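Local coordinates for protein Baccell_00875 (Bacteroides cellulosilyticus DSM 14838, PDB 5NO8) that is a polysaccharide lyase that probably removes the L-rhamnose caps linked to glucuronic acid on complex arabinogalactan proteins, at residues N356-D360 / L361-A365; V435-S439 / V440-N444; G448-Y451 / M452-A455; D467-F470 / V471-G474. All coordinates share one frame; numbering follows the deposited sequence.

In the fold
All four contacts are local and lie on the same side of the chain's centre, in the helical part of the fold. Interaction 1 shapes the loop after helix 338-352, and interaction 2 the loop between helices 412-429 and 448-465. They touch where Val440 CG1 packs 3.8 Å from Leu361 O. Interaction 3 is the first part of helix 448-465. Its Tyr451 OH reaches Thr436 N of interaction 2 at 3.1 Å, a probable hydrogen bond. Interaction 4 starts the next helix, 469-485, about 15 Å from interaction 3 between centres; they touch where Ala455 CB packs 3.8 Å from Gly474 O. A bound glycerol, probably from crystallisation, lies about 4 Å from the Tyr449 side chain.

Interaction 1. Residues N356-D360 / L361-A365; sequences NNPSD and LRDGA
Asp360 and Arg362 form the charged centre of this surface loop. The guanidinium comes to the carboxylate side-on and uses two nitrogens. Arg362 NE donates to Asp360 OD1 at 2.9 Å, almost straight at 177°. NH1 of Arg362 donates to OD2 of Asp360 at 3.0 Å. Each oxygen offers its syn lone pair. The two flat groups are 22° apart, nearly coplanar. Asp360 CG is anti to the backbone N (chi1 -168°), which turns the carboxylate to the Arg362 side. The arginine chain bends at chi3 and brings NE back to the same acid.

Bonds from backbone N-H groups tie the loop further. Arg362 N donates to the anti lone pair of Asp360 OD1 at 2.8 Å, so this oxygen takes two bonds from one residue. Asp363 N donates to Asp360 O at 3.1 Å and closes a type I turn from Asp360 to Asp363. A type II turn, Asn357 to Asp360, comes just before it, and another, Arg362 to Ala365, follows.

The carboxylate of Asp363 reaches back to Asn357. Its OD1 accepts from Asn357 N at 3.0 Å, the donor lying well out of the carboxylate plane. Arg420 completes this end: it makes a salt bridge to Asp363 OD1 and a hydrogen bond to Asn356 OD1. Arg362 NH2 also bonds Leu378 O.

The chemistry implies a surface loop held by paired charges more than by apolar packing. With both carboxylate oxygens engaged, Asp360 is fixed in rotation, and the nearby arginine is likely to favour the ionised form of the acid.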
loop_
_atom_site.group_PDB
_atom_site.type_symbol
_atom_site.label_atom_id
_atom_site.label_comp_id
_atom_site.label_asym_id
_atom_site.label_seq_id
_atom_site.Cartn_x
_atom_site.Cartn_y
_atom_site.Cartn_z
ATOM N N ASN A 356 -12.090 5.178 30.410
ATOM C CA ASN A 356 -12.925 5.920 31.345
ATOM C C ASN A 356 -12.874 5.188 32.694
ATOM O O ASN A 356 -13.679 4.328 32.985
ATOM C CB ASN A 356 -14.363 6.044 30.813
ATOM C CG ASN A 356 -14.440 6.842 29.516
ATOM O OD1 ASN A 356 -13.639 7.743 29.258
ATOM N ND2 ASN A 356 -15.421 6.506 28.690
ATOM N N ASN A 357 -11.868 5.506 33.488
ATOM C CA ASN A 357 -11.614 4.771 34.730
ATOM C C ASN A 357 -10.679 5.674 35.499
ATOM O O ASN A 357 -9.463 5.628 35.280
ATOM C CB ASN A 357 -10.986 3.397 34.421
ATOM C CG ASN A 357 -10.601 2.598 35.673
ATOM O OD1 ASN A 357 -11.016 2.895 36.794
ATOM N ND2 ASN A 357 -9.808 1.564 35.469
ATOM N N PRO A 358 -11.246 6.563 36.345
ATOM C CA PRO A 358 -10.344 7.289 37.242
ATOM C C PRO A 358 -9.611 6.231 38.053
ATOM O O PRO A 358 -10.200 5.201 38.360
ATOM C CB PRO A 358 -11.290 8.144 38.103
ATOM C CG PRO A 358 -12.661 7.573 37.907
ATOM C CD PRO A 358 -12.662 6.939 36.549
ATOM N N SER A 359 -8.335 6.442 38.334
ATOM C CA SER A 359 -7.490 5.408 38.982
ATOM C C SER A 359 -6.889 4.369 38.016
ATOM O O SER A 359 -6.300 3.388 38.472
ATOM C CB SER A 359 -8.214 4.669 40.118
ATOM O OG SER A 359 -8.928 3.540 39.627
ATOM N N ASP A 360 -7.080 4.546 36.709
ATOM C CA ASP A 360 -6.114 4.065 35.715
ATOM C C ASP A 360 -5.399 5.343 35.329
ATOM O O ASP A 360 -6.047 6.358 35.090
ATOM C CB ASP A 360 -6.824 3.433 34.502
ATOM C CG ASP A 360 -5.875 2.671 33.590
ATOM O OD1 ASP A 360 -4.962 3.295 33.015
ATOM O OD2 ASP A 360 -6.052 1.452 33.424
ATOM N N LEU A 361 -4.071 5.324 35.286
ATOM C CA LEU A 361 -3.307 6.501 34.841
ATOM C C LEU A 361 -3.553 6.885 33.370
ATOM O O LEU A 361 -3.242 7.992 32.965
ATOM C CB LEU A 361 -1.808 6.263 35.014
ATOM C CG LEU A 361 -1.248 6.148 36.438
ATOM C CD1 LEU A 361 0.175 5.614 36.350
ATOM C CD2 LEU A 361 -1.286 7.507 37.127
ATOM N N ARG A 362 -4.069 5.961 32.567
ATOM C CA ARG A 362 -4.397 6.266 31.167
ATOM C C ARG A 362 -5.812 6.840 31.007
ATOM O O ARG A 362 -6.292 6.971 29.886
ATOM C CB ARG A 362 -4.259 5.002 30.307
ATOM C CG ARG A 362 -2.868 4.394 30.294
ATOM C CD ARG A 362 -2.892 2.967 29.805
ATOM N NE ARG A 362 -3.514 2.058 30.766
ATOM C CZ ARG A 362 -3.443 0.728 30.719
ATOM N NH1 ARG A 362 -4.045 0.008 31.655
ATOM N NH2 ARG A 362 -2.786 0.100 29.751
ATOM N N ASP A 363 -6.491 7.173 32.112
ATOM C CA ASP A 363 -7.809 7.835 32.053
ATOM C C ASP A 363 -7.823 8.975 31.035
ATOM O O ASP A 363 -6.983 9.878 31.089
ATOM C CB ASP A 363 -8.205 8.371 33.433
ATOM C CG ASP A 363 -9.669 8.817 33.500
ATOM O OD1 ASP A 363 -10.535 8.132 32.909
ATOM O OD2 ASP A 363 -9.943 9.848 34.162
ATOM N N GLY A 364 -8.762 8.906 30.083
ATOM C CA GLY A 364 -8.852 9.880 29.013
ATOM C C GLY A 364 -8.208 9.475 27.695
ATOM O O GLY A 364 -8.481 10.121 26.679
ATOM N N ALA A 365 -7.343 8.445 27.709
ATOM C CA ALA A 365 -6.584 8.057 26.521
ATOM C C ALA A 365 -7.496 7.361 25.520
ATOM O O ALA A 365 -8.325 6.563 25.907
ATOM C CB ALA A 365 -5.444 7.107 26.894
#

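Interaction 2. Residues V435-S439 / V440-N444; sequences VTYSS and VDQKN
Tyr437 CG lies anti to its carbonyl carbon (chi1 -65°), and the ring is thereby laid against Gln442. In Ser439 the hydroxyl sits between the backbone N and the carbonyl carbon (chi1 62°), which turns OG to the Asp441 carboxylate.

Gln442 CB lies over the face of the Tyr437 ring, 3.9 Å from its centroid, a CH-pi contact. Beyond CB the glutamine chain leaves the face and passes the rim at CD2, its amide plane 21° from the ring plane. The backbone O of Gln442 lies over one face too, offset toward the rim, while Asn444 O is at the ring edge, 3.6 Å from Tyr437 CD1. With an alanine at Tyr437, Gln442 CB and its carbonyl would probably lose the ring face beneath them, leaving a gap beside the turn.

Ser439 OG donates to Asp441 OD1 at 2.7 Å, from above the carboxylate plane. A water donates to Ser439 OG and accepts from Asn444 N, each at 3.0 Å. Asp441 OD2 accepts from Lys443 N at 2.9 Å, which makes an Asx turn. Both oxygens of the Asp441 carboxylate thus have donors within the loop. Gln442 N donates to Ser439 O at 3.1 Å.

Outside the loop, Gln442 NE2 bonds Lys428 O at the end of helix 412-429, and Val440 N bonds Glu391. The chemistry implies a turn fixed by one acid, one hydroxyl and one water on its polar side, and by the Tyr437 ring face against Gln442.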
loop_
_atom_site.group_PDB
_atom_site.type_symbol
_atom_site.label_atom_id
_atom_site.label_comp_id
_atom_site.label_asym_id
_atom_site.label_seq_id
_atom_site.Cartn_x
_atom_site.Cartn_y
_atom_site.Cartn_z
ATOM N N VAL A 435 8.999 17.477 26.617
ATOM C CA VAL A 435 9.533 16.212 26.166
ATOM C C VAL A 435 8.334 15.261 26.133
ATOM O O VAL A 435 7.525 15.219 27.074
ATOM C CB VAL A 435 10.677 15.693 27.062
ATOM C CG1 VAL A 435 11.054 14.263 26.683
ATOM C CG2 VAL A 435 11.894 16.628 26.966
ATOM N N THR A 436 8.246 14.501 25.047
ATOM C CA THR A 436 7.018 13.787 24.681
ATOM C C THR A 436 7.264 12.292 24.559
ATOM O O THR A 436 8.099 11.839 23.769
ATOM C CB THR A 436 6.460 14.353 23.357
ATOM O OG1 THR A 436 6.220 15.753 23.511
ATOM C CG2 THR A 436 5.164 13.657 22.944
ATOM N N TYR A 437 6.531 11.541 25.360
ATOM C CA TYR A 437 6.594 10.089 25.396
ATOM C C TYR A 437 5.287 9.515 24.844
ATOM O O TYR A 437 4.347 10.257 24.561
ATOM C CB TYR A 437 6.826 9.620 26.829
ATOM C CG TYR A 437 8.178 10.062 27.338
ATOM C CD1 TYR A 437 9.337 9.358 26.976
ATOM C CD2 TYR A 437 8.313 11.202 28.125
ATOM C CE1 TYR A 437 10.590 9.770 27.415
ATOM C CE2 TYR A 437 9.558 11.612 28.582
ATOM C CZ TYR A 437 10.691 10.896 28.221
ATOM O OH TYR A 437 11.941 11.304 28.649
ATOM N N SER A 438 5.244 8.202 24.709
ATOM C CA SER A 438 4.063 7.506 24.201
ATOM C C SER A 438 3.353 6.659 25.273
ATOM O O SER A 438 2.294 6.104 24.992
ATOM C CB SER A 438 4.465 6.657 22.986
ATOM O OG SER A 438 5.257 5.529 23.359
ATOM N N SER A 439 3.925 6.528 26.483
ATOM C CA SER A 439 3.273 5.816 27.577
ATOM C C SER A 439 3.467 6.550 28.926
ATOM O O SER A 439 4.375 7.387 29.064
ATOM C CB SER A 439 3.745 4.358 27.646
ATOM O OG SER A 439 5.145 4.286 27.899
ATOM N N VAL A 440 2.575 6.255 29.875
ATOM C CA VAL A 440 2.502 6.979 31.159
ATOM C C VAL A 440 3.736 6.755 32.049
ATOM O O VAL A 440 4.110 7.650 32.792
ATOM C CB VAL A 440 1.218 6.676 31.958
ATOM C CG1 VAL A 440 -0.026 7.056 31.140
ATOM C CG2 VAL A 440 1.134 5.212 32.395
ATOM N N ASP A 441 4.355 5.583 31.961
ATOM C CA ASP A 441 5.667 5.334 32.605
ATOM C C ASP A 441 6.785 6.320 32.181
ATOM O O ASP A 441 7.685 6.614 32.972
ATOM C CB ASP A 441 6.141 3.887 32.358
ATOM C CG ASP A 441 6.181 3.518 30.870
ATOM O OD1 ASP A 441 5.110 3.151 30.333
ATOM O OD2 ASP A 441 7.264 3.601 30.241
ATOM N N GLN A 442 6.732 6.799 30.939
ATOM C CA GLN A 442 7.758 7.665 30.352
ATOM C C GLN A 442 9.180 7.041 30.398
ATOM O O GLN A 442 10.173 7.773 30.358
ATOM C CB GLN A 442 7.743 9.071 30.985
ATOM C CG GLN A 442 6.394 9.789 30.922
ATOM C CD GLN A 442 6.453 11.248 31.366
ATOM O OE1 GLN A 442 7.485 11.737 31.830
ATOM N NE2 GLN A 442 5.331 11.951 31.231
ATOM N N LYS A 443 9.249 5.706 30.478
ATOM C CA LYS A 443 10.508 4.948 30.497
ATOM C C LYS A 443 10.830 4.433 29.099
ATOM O O LYS A 443 11.928 3.930 28.863
ATOM C CB LYS A 443 10.436 3.773 31.494
ATOM N N ASN A 444 9.892 4.585 28.155
ATOM C CA ASN A 444 10.070 4.062 26.801
ATOM C C ASN A 444 10.596 5.159 25.856
ATOM O O ASN A 444 11.040 6.215 26.314
ATOM C CB ASN A 444 8.771 3.400 26.309
ATOM C CG ASN A 444 9.040 2.127 25.543
ATOM O OD1 ASN A 444 9.628 2.154 24.451
ATOM N ND2 ASN A 444 8.643 1.005 26.118
HETATM O O HOH W 1 7.452 6.054 27.376
#

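Interaction 3. Residues G448-Y451 / M452-A455; sequences GYNY and MWVA
Trp453 and Tyr449 make the tight part of this contact, one helical turn apart. The indole lies back over the preceding turn, with its CG anti to the carbonyl carbon (chi1 -58°). Tyr449 O is over one indole face, 3.5 Å from CD2 of Trp453 and offset toward the rim. Tyr449 CB touches CH2 of Trp453 at 3.7 Å, an off-centre CH-pi contact with the six-membered ring. Asn450 OD1 approaches Trp453 CZ3 at 3.6 Å, its amide 36° from the ring plane. Trp453 also meets Trp682 and Leu396. A serine in place of Trp453 would probably take away the flat cover over Tyr449 O and open a gap toward Leu396 and Trp682.

Against this broad contact, the other flank offers a single close touch. There Met452 bends at chi2 and chi3, and its CE meets Tyr451 CB at 3.5 Å. The Tyr451 ring turns off to helix 469-485, and its OH bonds Asn446. Neither flank faces solvent, as all eight residues are buried.

In the backbone, Met452 N to Tyr449 O is a weak i to i+3 bond, 3.3 Å. Val454 N bonds Asn450 O at 3.2 Å, and Ala455 N bonds Tyr451 O at 3.0 Å.

These last two, of the i to i+4 kind, are characteristic of an alpha helix. Here it is the first part of helix 448-465, buried among helices 396-409 and 469-485.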
loop_
_atom_site.group_PDB
_atom_site.type_symbol
_atom_site.label_atom_id
_atom_site.label_comp_id
_atom_site.label_asym_id
_atom_site.label_seq_id
_atom_site.Cartn_x
_atom_site.Cartn_y
_atom_site.Cartn_z
ATOM N N GLY A 448 10.813 11.171 17.507
ATOM C CA GLY A 448 10.508 12.470 16.892
ATOM C C GLY A 448 9.127 12.564 16.267
ATOM O O GLY A 448 8.508 13.626 16.275
ATOM N N TYR A 449 8.663 11.447 15.720
ATOM C CA TYR A 449 7.335 11.357 15.092
ATOM C C TYR A 449 6.253 11.802 16.063
ATOM O O TYR A 449 5.315 12.511 15.675
ATOM C CB TYR A 449 7.039 9.909 14.649
ATOM C CG TYR A 449 7.832 9.414 13.445
ATOM C CD1 TYR A 449 7.546 9.882 12.168
ATOM C CD2 TYR A 449 8.835 8.436 13.577
ATOM C CE1 TYR A 449 8.243 9.434 11.054
ATOM C CE2 TYR A 449 9.533 7.958 12.453
ATOM C CZ TYR A 449 9.229 8.471 11.195
ATOM O OH TYR A 449 9.890 8.054 10.063
ATOM N N ASN A 450 6.392 11.414 17.328
ATOM C CA ASN A 450 5.324 11.585 18.297
ATOM C C ASN A 450 5.037 13.054 18.572
ATOM O O ASN A 450 3.893 13.402 18.876
ATOM C CB ASN A 450 5.642 10.867 19.612
ATOM C CG ASN A 450 5.790 9.367 19.450
ATOM O OD1 ASN A 450 5.432 8.791 18.412
ATOM N ND2 ASN A 450 6.297 8.715 20.493
ATOM N N TYR A 451 6.048 13.911 18.432
ATOM C CA TYR A 451 5.909 15.346 18.731
ATOM C C TYR A 451 5.011 16.081 17.740
ATOM O O TYR A 451 4.314 17.034 18.111
ATOM C CB TYR A 451 7.273 16.031 18.707
ATOM C CG TYR A 451 8.170 15.653 19.865
ATOM C CD1 TYR A 451 8.750 14.383 19.935
ATOM C CD2 TYR A 451 8.441 16.570 20.894
ATOM C CE1 TYR A 451 9.567 14.026 20.991
ATOM C CE2 TYR A 451 9.270 16.227 21.959
ATOM C CZ TYR A 451 9.831 14.955 22.004
ATOM O OH TYR A 451 10.645 14.584 23.049
ATOM N N MET A 452 5.080 15.688 16.467
ATOM C CA MET A 452 4.275 16.334 15.421
ATOM C C MET A 452 2.800 16.117 15.662
ATOM O O MET A 452 1.997 17.010 15.425
ATOM C CB MET A 452 4.612 15.786 14.043
ATOM C CG MET A 452 6.057 15.959 13.611
ATOM S SD MET A 452 6.687 17.645 13.860
ATOM C CE MET A 452 7.377 17.538 15.499
ATOM N N TRP A 453 2.468 14.913 16.104
ATOM C CA TRP A 453 1.073 14.504 16.281
ATOM C C TRP A 453 0.494 15.125 17.543
ATOM O O TRP A 453 -0.651 15.575 17.540
ATOM C CB TRP A 453 0.960 12.988 16.310
ATOM C CG TRP A 453 1.493 12.334 15.060
ATOM C CD1 TRP A 453 1.417 12.813 13.772
ATOM C CD2 TRP A 453 2.200 11.096 14.990
ATOM N NE1 TRP A 453 2.020 11.934 12.914
ATOM C CE2 TRP A 453 2.512 10.873 13.635
ATOM C CE3 TRP A 453 2.590 10.147 15.943
ATOM C CZ2 TRP A 453 3.200 9.727 13.203
ATOM C CZ3 TRP A 453 3.285 9.019 15.520
ATOM C CH2 TRP A 453 3.573 8.817 14.154
ATOM N N VAL A 454 1.298 15.184 18.609
ATOM C CA VAL A 454 0.907 15.926 19.803
ATOM C C VAL A 454 0.690 17.402 19.485
ATOM O O VAL A 454 -0.292 17.975 19.924
ATOM C CB VAL A 454 1.920 15.752 20.959
ATOM C CG1 VAL A 454 1.648 16.767 22.082
ATOM C CG2 VAL A 454 1.815 14.356 21.507
ATOM N N ALA A 455 1.595 18.020 18.737
ATOM C CA ALA A 455 1.449 19.415 18.342
ATOM C C ALA A 455 0.221 19.660 17.485
ATOM O O ALA A 455 -0.504 20.645 17.675
ATOM C CB ALA A 455 2.670 19.881 17.594
#

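Interaction 4. Residues D467-F470 / V471-G474; sequences DKQF and VTDG
A capped helix start is the motif here, at the head of helix 469-485, and Gln469 and Asp473 meet across its first turn. Gln469 NE2 donates to Asp473 OD1 at 2.8 Å, with an N-H...O angle of 146°. The acceptor lies near the amide plane of Gln469, but the donor stands above the carboxylate plane, and the two groups are turned 55° against each other. Gln469 CG is anti to the backbone N (chi1 -175°), and the chain then bends at chi2. This brings the amide forward along the helix toward Asp473. Gln469 NE2 also passes 3.9 Å from CG2 of Thr472, a looser contact.

Asp467 comes before the turn. Its OD1 takes the N-H of Gln469 at 3.0 Å, a capping bond that satisfies an amide at the helix start. The first turns then close through the backbone. Lys468 O accepts from Thr472 N at 3.2 Å and, weakly, from Val471 N. Asp473 N donates to Gln469 O at 2.9 Å, and Gly474 N to Phe470 O at 2.9 Å.

Asp473 OD1 has a second donor, the OH of Tyr434, in the loop after helix 412-429. The buried oxygen is thus gripped from two residues, and the acid links the helix to that loop. Phe470 packs on Met461 and Thr465 of helix 448-465 and on Ala422 of helix 412-429. Val471 lies on Tyr462, also of helix 448-465, and on Met508. The start of helix 469-485 is in this way seated against the two helices that precede it in the chain.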
loop_
_atom_site.group_PDB
_atom_site.type_symbol
_atom_site.label_atom_id
_atom_site.label_comp_id
_atom_site.label_asym_id
_atom_site.label_seq_id
_atom_site.Cartn_x
_atom_site.Cartn_y
_atom_site.Cartn_z
ATOM N N ASP A 467 -8.835 28.620 23.320
ATOM C CA ASP A 467 -7.887 28.776 24.419
ATOM C C ASP A 467 -6.464 28.898 23.878
ATOM O O ASP A 467 -5.874 27.910 23.403
ATOM C CB ASP A 467 -7.983 27.601 25.387
ATOM C CG ASP A 467 -7.115 27.786 26.631
ATOM O OD1 ASP A 467 -6.270 28.692 26.657
ATOM O OD2 ASP A 467 -7.264 27.013 27.583
ATOM N N LYS A 468 -5.900 30.101 23.991
ATOM C CA LYS A 468 -4.566 30.375 23.436
ATOM C C LYS A 468 -3.433 29.529 24.020
ATOM O O LYS A 468 -2.401 29.373 23.363
ATOM C CB LYS A 468 -4.214 31.867 23.522
ATOM C CG LYS A 468 -5.002 32.736 22.556
ATOM C CD LYS A 468 -4.650 34.209 22.732
ATOM C CE LYS A 468 -5.478 35.061 21.798
ATOM N NZ LYS A 468 -5.034 36.473 21.836
ATOM N N GLN A 469 -3.620 28.962 25.205
ATOM C CA GLN A 469 -2.622 28.075 25.808
ATOM C C GLN A 469 -2.337 26.824 24.949
ATOM O O GLN A 469 -1.224 26.334 24.926
ATOM C CB GLN A 469 -3.037 27.652 27.228
ATOM C CG GLN A 469 -2.014 26.817 28.007
ATOM C CD GLN A 469 -0.699 27.562 28.261
ATOM O OE1 GLN A 469 -0.709 28.730 28.650
ATOM N NE2 GLN A 469 0.437 26.880 28.048
ATOM N N PHE A 470 -3.344 26.318 24.242
ATOM C CA PHE A 470 -3.108 25.234 23.275
ATOM C C PHE A 470 -2.115 25.583 22.159
ATOM O O PHE A 470 -1.335 24.735 21.727
ATOM C CB PHE A 470 -4.441 24.769 22.666
ATOM C CG PHE A 470 -5.251 23.932 23.586
ATOM C CD1 PHE A 470 -4.795 22.705 23.990
ATOM C CD2 PHE A 470 -6.494 24.362 24.035
ATOM C CE1 PHE A 470 -5.530 21.909 24.834
ATOM C CE2 PHE A 470 -7.230 23.571 24.887
ATOM C CZ PHE A 470 -6.744 22.343 25.291
ATOM N N VAL A 471 -2.144 26.818 21.692
ATOM C CA VAL A 471 -1.262 27.266 20.650
ATOM C C VAL A 471 0.167 27.348 21.215
ATOM O O VAL A 471 1.143 26.995 20.535
ATOM C CB VAL A 471 -1.692 28.627 20.097
ATOM C CG1 VAL A 471 -0.783 29.073 18.965
ATOM C CG2 VAL A 471 -3.154 28.584 19.627
ATOM N N THR A 472 0.279 27.836 22.453
ATOM C CA THR A 472 1.572 27.849 23.154
ATOM C C THR A 472 2.135 26.430 23.294
ATOM O O THR A 472 3.294 26.194 22.961
ATOM C CB THR A 472 1.451 28.553 24.532
ATOM O OG1 THR A 472 1.113 29.924 24.307
ATOM C CG2 THR A 472 2.743 28.451 25.348
ATOM N N ASP A 473 1.305 25.493 23.740
ATOM C CA ASP A 473 1.724 24.106 23.914
ATOM C C ASP A 473 2.102 23.443 22.587
ATOM O O ASP A 473 3.082 22.692 22.534
ATOM C CB ASP A 473 0.640 23.281 24.640
ATOM C CG ASP A 473 0.398 23.758 26.076
ATOM O OD1 ASP A 473 1.200 24.562 26.595
ATOM O OD2 ASP A 473 -0.607 23.351 26.684
ATOM N N GLY A 474 1.347 23.730 21.528
ATOM C CA GLY A 474 1.694 23.255 20.188
ATOM C C GLY A 474 3.071 23.749 19.750
ATOM O O GLY A 474 3.942 22.963 19.354
#